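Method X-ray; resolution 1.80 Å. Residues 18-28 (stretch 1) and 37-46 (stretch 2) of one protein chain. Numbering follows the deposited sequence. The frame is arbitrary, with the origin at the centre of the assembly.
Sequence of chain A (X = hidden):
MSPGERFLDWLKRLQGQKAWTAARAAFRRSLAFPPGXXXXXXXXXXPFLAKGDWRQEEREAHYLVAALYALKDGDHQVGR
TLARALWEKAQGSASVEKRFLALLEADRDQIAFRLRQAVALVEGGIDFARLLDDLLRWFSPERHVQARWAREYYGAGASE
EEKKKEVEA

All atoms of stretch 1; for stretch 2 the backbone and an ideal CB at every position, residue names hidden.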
# COMPACT_ATOMS: atom_id res chain seq x y z
N LYS A 18 0.57 -11.09 -20.04
CA LYS A 18 -0.29 -12.26 -19.94
C LYS A 18 -0.12 -12.92 -18.57
O LYS A 18 -1.00 -13.64 -18.11
CB LYS A 18 0.05 -13.26 -21.05
CG LYS A 18 -0.83 -14.50 -21.04
CD LYS A 18 -0.53 -15.43 -22.21
CE LYS A 18 0.87 -16.02 -22.13
NZ LYS A 18 1.12 -16.98 -23.24
N ALA A 19 1.01 -12.66 -17.93
CA ALA A 19 1.28 -13.24 -16.62
C ALA A 19 0.50 -12.54 -15.50
O ALA A 19 0.58 -12.94 -14.34
CB ALA A 19 2.78 -13.18 -16.32
N TRP A 20 -0.25 -11.50 -15.85
CA TRP A 20 -1.01 -10.75 -14.84
C TRP A 20 -1.97 -11.63 -14.04
O TRP A 20 -1.97 -11.57 -12.81
CB TRP A 20 -1.80 -9.60 -15.48
CG TRP A 20 -2.69 -8.87 -14.50
CD1 TRP A 20 -4.04 -8.69 -14.60
CD2 TRP A 20 -2.30 -8.26 -13.26
NE1 TRP A 20 -4.51 -8.01 -13.50
CE2 TRP A 20 -3.46 -7.73 -12.66
CE3 TRP A 20 -1.07 -8.12 -12.59
CZ2 TRP A 20 -3.44 -7.07 -11.43
CZ3 TRP A 20 -1.05 -7.45 -11.37
CH2 TRP A 20 -2.23 -6.94 -10.80
N THR A 21 -2.77 -12.43 -14.72
CA THR A 21 -3.73 -13.29 -14.03
C THR A 21 -3.08 -14.07 -12.90
O THR A 21 -3.60 -14.13 -11.79
CB THR A 21 -4.41 -14.28 -15.00
OG1 THR A 21 -5.19 -13.55 -15.95
CG2 THR A 21 -5.31 -15.25 -14.24
N ALA A 22 -1.93 -14.67 -13.19
CA ALA A 22 -1.19 -15.44 -12.20
C ALA A 22 -0.59 -14.53 -11.14
O ALA A 22 -0.55 -14.87 -9.96
CB ALA A 22 -0.09 -16.25 -12.88
N ALA A 23 -0.10 -13.36 -11.56
CA ALA A 23 0.49 -12.41 -10.63
C ALA A 23 -0.56 -11.90 -9.65
O ALA A 23 -0.33 -11.89 -8.44
CB ALA A 23 1.11 -11.24 -11.40
N ARG A 24 -1.70 -11.47 -10.18
CA ARG A 24 -2.78 -10.97 -9.33
C ARG A 24 -3.21 -12.05 -8.35
O ARG A 24 -3.47 -11.77 -7.18
CB ARG A 24 -3.99 -10.53 -10.16
CG ARG A 24 -5.11 -9.91 -9.32
CD ARG A 24 -6.38 -9.67 -10.13
NE ARG A 24 -7.34 -8.82 -9.42
CZ ARG A 24 -8.01 -9.17 -8.33
NH1 ARG A 24 -7.86 -10.37 -7.80
NH2 ARG A 24 -8.86 -8.31 -7.78
N ALA A 25 -3.30 -13.29 -8.84
CA ALA A 25 -3.71 -14.40 -7.99
C ALA A 25 -2.74 -14.55 -6.82
O ALA A 25 -3.17 -14.77 -5.68
CB ALA A 25 -3.76 -15.69 -8.80
N ALA A 26 -1.45 -14.44 -7.09
CA ALA A 26 -0.44 -14.57 -6.04
C ALA A 26 -0.48 -13.37 -5.10
O ALA A 26 -0.44 -13.54 -3.88
CB ALA A 26 0.95 -14.71 -6.65
N PHE A 27 -0.56 -12.17 -5.66
CA PHE A 27 -0.61 -10.97 -4.84
C PHE A 27 -1.87 -10.95 -3.97
O PHE A 27 -1.81 -10.63 -2.78
CB PHE A 27 -0.59 -9.70 -5.70
CG PHE A 27 0.72 -9.45 -6.41
CD1 PHE A 27 1.92 -9.91 -5.89
CD2 PHE A 27 0.74 -8.70 -7.59
CE1 PHE A 27 3.13 -9.63 -6.52
CE2 PHE A 27 1.95 -8.41 -8.23
CZ PHE A 27 3.15 -8.87 -7.69
N ARG A 28 -3.01 -11.28 -4.57
CA ARG A 28 -4.26 -11.27 -3.83
C ARG A 28 -4.24 -12.29 -2.70
O ARG A 28 -4.63 -11.98 -1.57
CB ARG A 28 -5.44 -11.56 -4.78
CG ARG A 28 -6.79 -11.58 -4.08
CD ARG A 28 -7.15 -10.20 -3.51
NE ARG A 28 -8.42 -10.25 -2.78
CZ ARG A 28 -8.59 -10.83 -1.60
NH1 ARG A 28 -7.57 -11.42 -0.99
NH2 ARG A 28 -9.78 -10.84 -1.03
N UNK A 37 6.03 -13.06 3.05
CA UNK A 37 6.05 -14.43 3.56
C UNK A 37 5.18 -15.38 2.74
O UNK A 37 4.75 -16.41 3.25
CB UNK A 37 5.59 -14.45 5.02
N UNK A 38 4.90 -15.02 1.49
CA UNK A 38 4.09 -15.87 0.62
C UNK A 38 4.95 -16.20 -0.60
O UNK A 38 5.15 -15.36 -1.48
CB UNK A 38 2.78 -15.19 0.22
N UNK A 39 5.49 -17.43 -0.66
CA UNK A 39 6.35 -17.87 -1.76
C UNK A 39 5.92 -17.56 -3.19
O UNK A 39 6.72 -17.06 -3.97
CB UNK A 39 6.52 -19.39 -1.65
N UNK A 40 4.66 -17.84 -3.54
CA UNK A 40 4.22 -17.61 -4.91
C UNK A 40 4.25 -16.16 -5.41
O UNK A 40 4.25 -15.92 -6.61
CB UNK A 40 2.79 -18.14 -5.05
N UNK A 41 4.30 -15.20 -4.49
CA UNK A 41 4.35 -13.80 -4.90
C UNK A 41 5.78 -13.37 -5.20
O UNK A 41 6.00 -12.41 -5.95
CB UNK A 41 3.75 -12.90 -3.82
N UNK A 42 6.75 -14.08 -4.64
CA UNK A 42 8.15 -13.73 -4.80
C UNK A 42 8.68 -13.60 -6.23
O UNK A 42 9.43 -12.66 -6.53
CB UNK A 42 8.99 -14.78 -4.07
N UNK A 43 8.31 -14.51 -7.13
CA UNK A 43 8.81 -14.40 -8.51
C UNK A 43 8.37 -13.11 -9.21
O UNK A 43 8.97 -12.69 -10.20
CB UNK A 43 8.34 -15.60 -9.33
N UNK A 44 7.32 -12.48 -8.68
CA UNK A 44 6.77 -11.26 -9.28
C UNK A 44 7.30 -9.97 -8.66
O UNK A 44 7.06 -8.88 -9.18
CB UNK A 44 5.24 -11.28 -9.16
N UNK A 45 8.02 -10.10 -7.55
CA UNK A 45 8.55 -8.93 -6.86
C UNK A 45 10.08 -8.90 -6.77
O UNK A 45 10.69 -7.84 -6.92
CB UNK A 45 7.96 -8.87 -5.45
N UNK A 46 10.69 -10.06 -6.55
CA UNK A 46 12.15 -10.12 -6.42
C UNK A 46 12.93 -9.57 -7.61
O UNK A 46 13.95 -8.91 -7.43
CB UNK A 46 12.57 -11.57 -6.19

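Position 37 lies out of reach of stretch 1. Its ideal CB has nothing of that stretch within 5.5 Å, so the contact sets no preference. The residue is Ala37.

Position 38 has phi/psi of -121/104, an extended conformation that disfavours proline. CA-to-CB points toward stretch 1, but the ideal CB is still 5.5 Å from Ala26 O. A small residue would leave this gap open. A long or aromatic side chain could cross it. The residue is Tyr38, with chi1 t. Its ring atom CE2 comes to 3.5 Å from Ala26 O and 4.4 Å from Ala26 CB. No hydrogen bond forms.

Position 39 is out of reach. Its phi of -45 is compatible with proline, and a 3-10 segment begins here. The residue is Pro39.

Position 40 points toward stretch 1, with its ideal CB 4.2 Å from Ala26 CB. The neighbour offers only a methyl group, with no charge to pair with. A small side chain would suit, as would a long one that turns out to open space. The residue is Arg40. Its CB lies 4.3 Å from Ala26 CB, and its end leads away. The backbone comes closer: Arg40 O is 3.5 Å from Ala26 CB.

Position 41 is where the backbones come close, with its CA 5.0 Å from Ala26 CA. The ideal CB is already 4.1 Å from Phe27 CD1 and 4.2 Å from Ala26 O. Little room remains in that direction, so alanine, glycine or another small residue fits best. The residue is Ala41. Its CB packs 4.1 Å from Phe27 CD1 and 4.4 Å from Ala26 CB.

Position 42 points away from stretch 1 and is left free by it. The residue is Met42, deposited as selenomethionine.

Position 43 is out of reach. Its phi of -62 would accept proline among many others. The residue is Pro43.

Position 44 points toward stretch 1. Its ideal CB is 3.5 Å from Phe27 CZ and 4.7 Å from Ala23 CB. Beyond it, Ala22, Ala23 and Ala26 have only methyl side chains, which leave a shallow hollow beside Phe27. A flat aromatic would fill this well; leucine or methionine could also fit. The residue is Tyr44, chi1 m, a knob among these four residues. Ala23 CA sits 3.8 Å from the ring centroid, over the face, in a CH-pi contact. The ring turns its edge to the face of Phe27, with centroids 6.0 Å apart. Tyr44 OH reaches 3.3 Å from Ala22 CB, without a hydrogen bond to stretch 1.

Position 45 points sideways, with its ideal CB 5.0 Å from Phe27 CE1. A modest apolar side chain, such as valine, isoleucine or leucine, could close the gap. The residue is Val45, chi1 t, and its CG2 lies 3.6 Å from Phe27 CE1.

Position 46 is helical and out of reach. The residue is Glu46, whose OE2 is hydrogen-bonded elsewhere in the structure.

Stretch 2 (37-46) AYPRAMPYVE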
# COMPACT_ATOMS: atom_id res chain seq x y z
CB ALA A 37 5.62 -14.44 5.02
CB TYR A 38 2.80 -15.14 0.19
CG TYR A 38 1.85 -16.02 -0.59
CD1 TYR A 38 1.27 -17.14 -0.01
CD2 TYR A 38 1.57 -15.76 -1.93
CE1 TYR A 38 0.44 -17.99 -0.75
CE2 TYR A 38 0.74 -16.60 -2.68
CZ TYR A 38 0.18 -17.72 -2.08
OH TYR A 38 -0.62 -18.56 -2.81
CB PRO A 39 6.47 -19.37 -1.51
CG PRO A 39 6.46 -19.45 -0.02
CD PRO A 39 5.31 -18.52 0.32
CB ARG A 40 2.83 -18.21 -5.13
CG ARG A 40 2.80 -19.73 -4.96
CD ARG A 40 3.78 -20.45 -5.89
NE ARG A 40 3.89 -21.87 -5.57
CZ ARG A 40 4.64 -22.75 -6.24
NH1 ARG A 40 5.36 -22.36 -7.28
NH2 ARG A 40 4.68 -24.02 -5.85
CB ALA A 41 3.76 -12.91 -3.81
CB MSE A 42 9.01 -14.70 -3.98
CG MSE A 42 8.73 -14.58 -2.48
SE MSE A 42 9.82 -15.70 -1.35
CE MSE A 42 8.90 -15.44 0.33
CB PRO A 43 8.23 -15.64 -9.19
CG PRO A 43 8.18 -16.63 -8.08
CD PRO A 43 7.63 -15.80 -6.94
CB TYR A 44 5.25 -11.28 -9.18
CG TYR A 44 4.62 -12.46 -9.87
CD1 TYR A 44 4.54 -12.51 -11.26
CD2 TYR A 44 4.12 -13.53 -9.14
CE1 TYR A 44 3.99 -13.62 -11.91
CE2 TYR A 44 3.57 -14.65 -9.77
CZ TYR A 44 3.51 -14.68 -11.16
OH TYR A 44 2.96 -15.78 -11.78
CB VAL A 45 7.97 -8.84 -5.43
CG1 VAL A 45 8.57 -7.66 -4.69
CG2 VAL A 45 6.45 -8.70 -5.51
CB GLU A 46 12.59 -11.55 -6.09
CG GLU A 46 12.21 -12.01 -4.68
CD GLU A 46 12.73 -11.08 -3.59
OE1 GLU A 46 13.87 -10.59 -3.71
OE2 GLU A 46 12.00 -10.85 -2.59
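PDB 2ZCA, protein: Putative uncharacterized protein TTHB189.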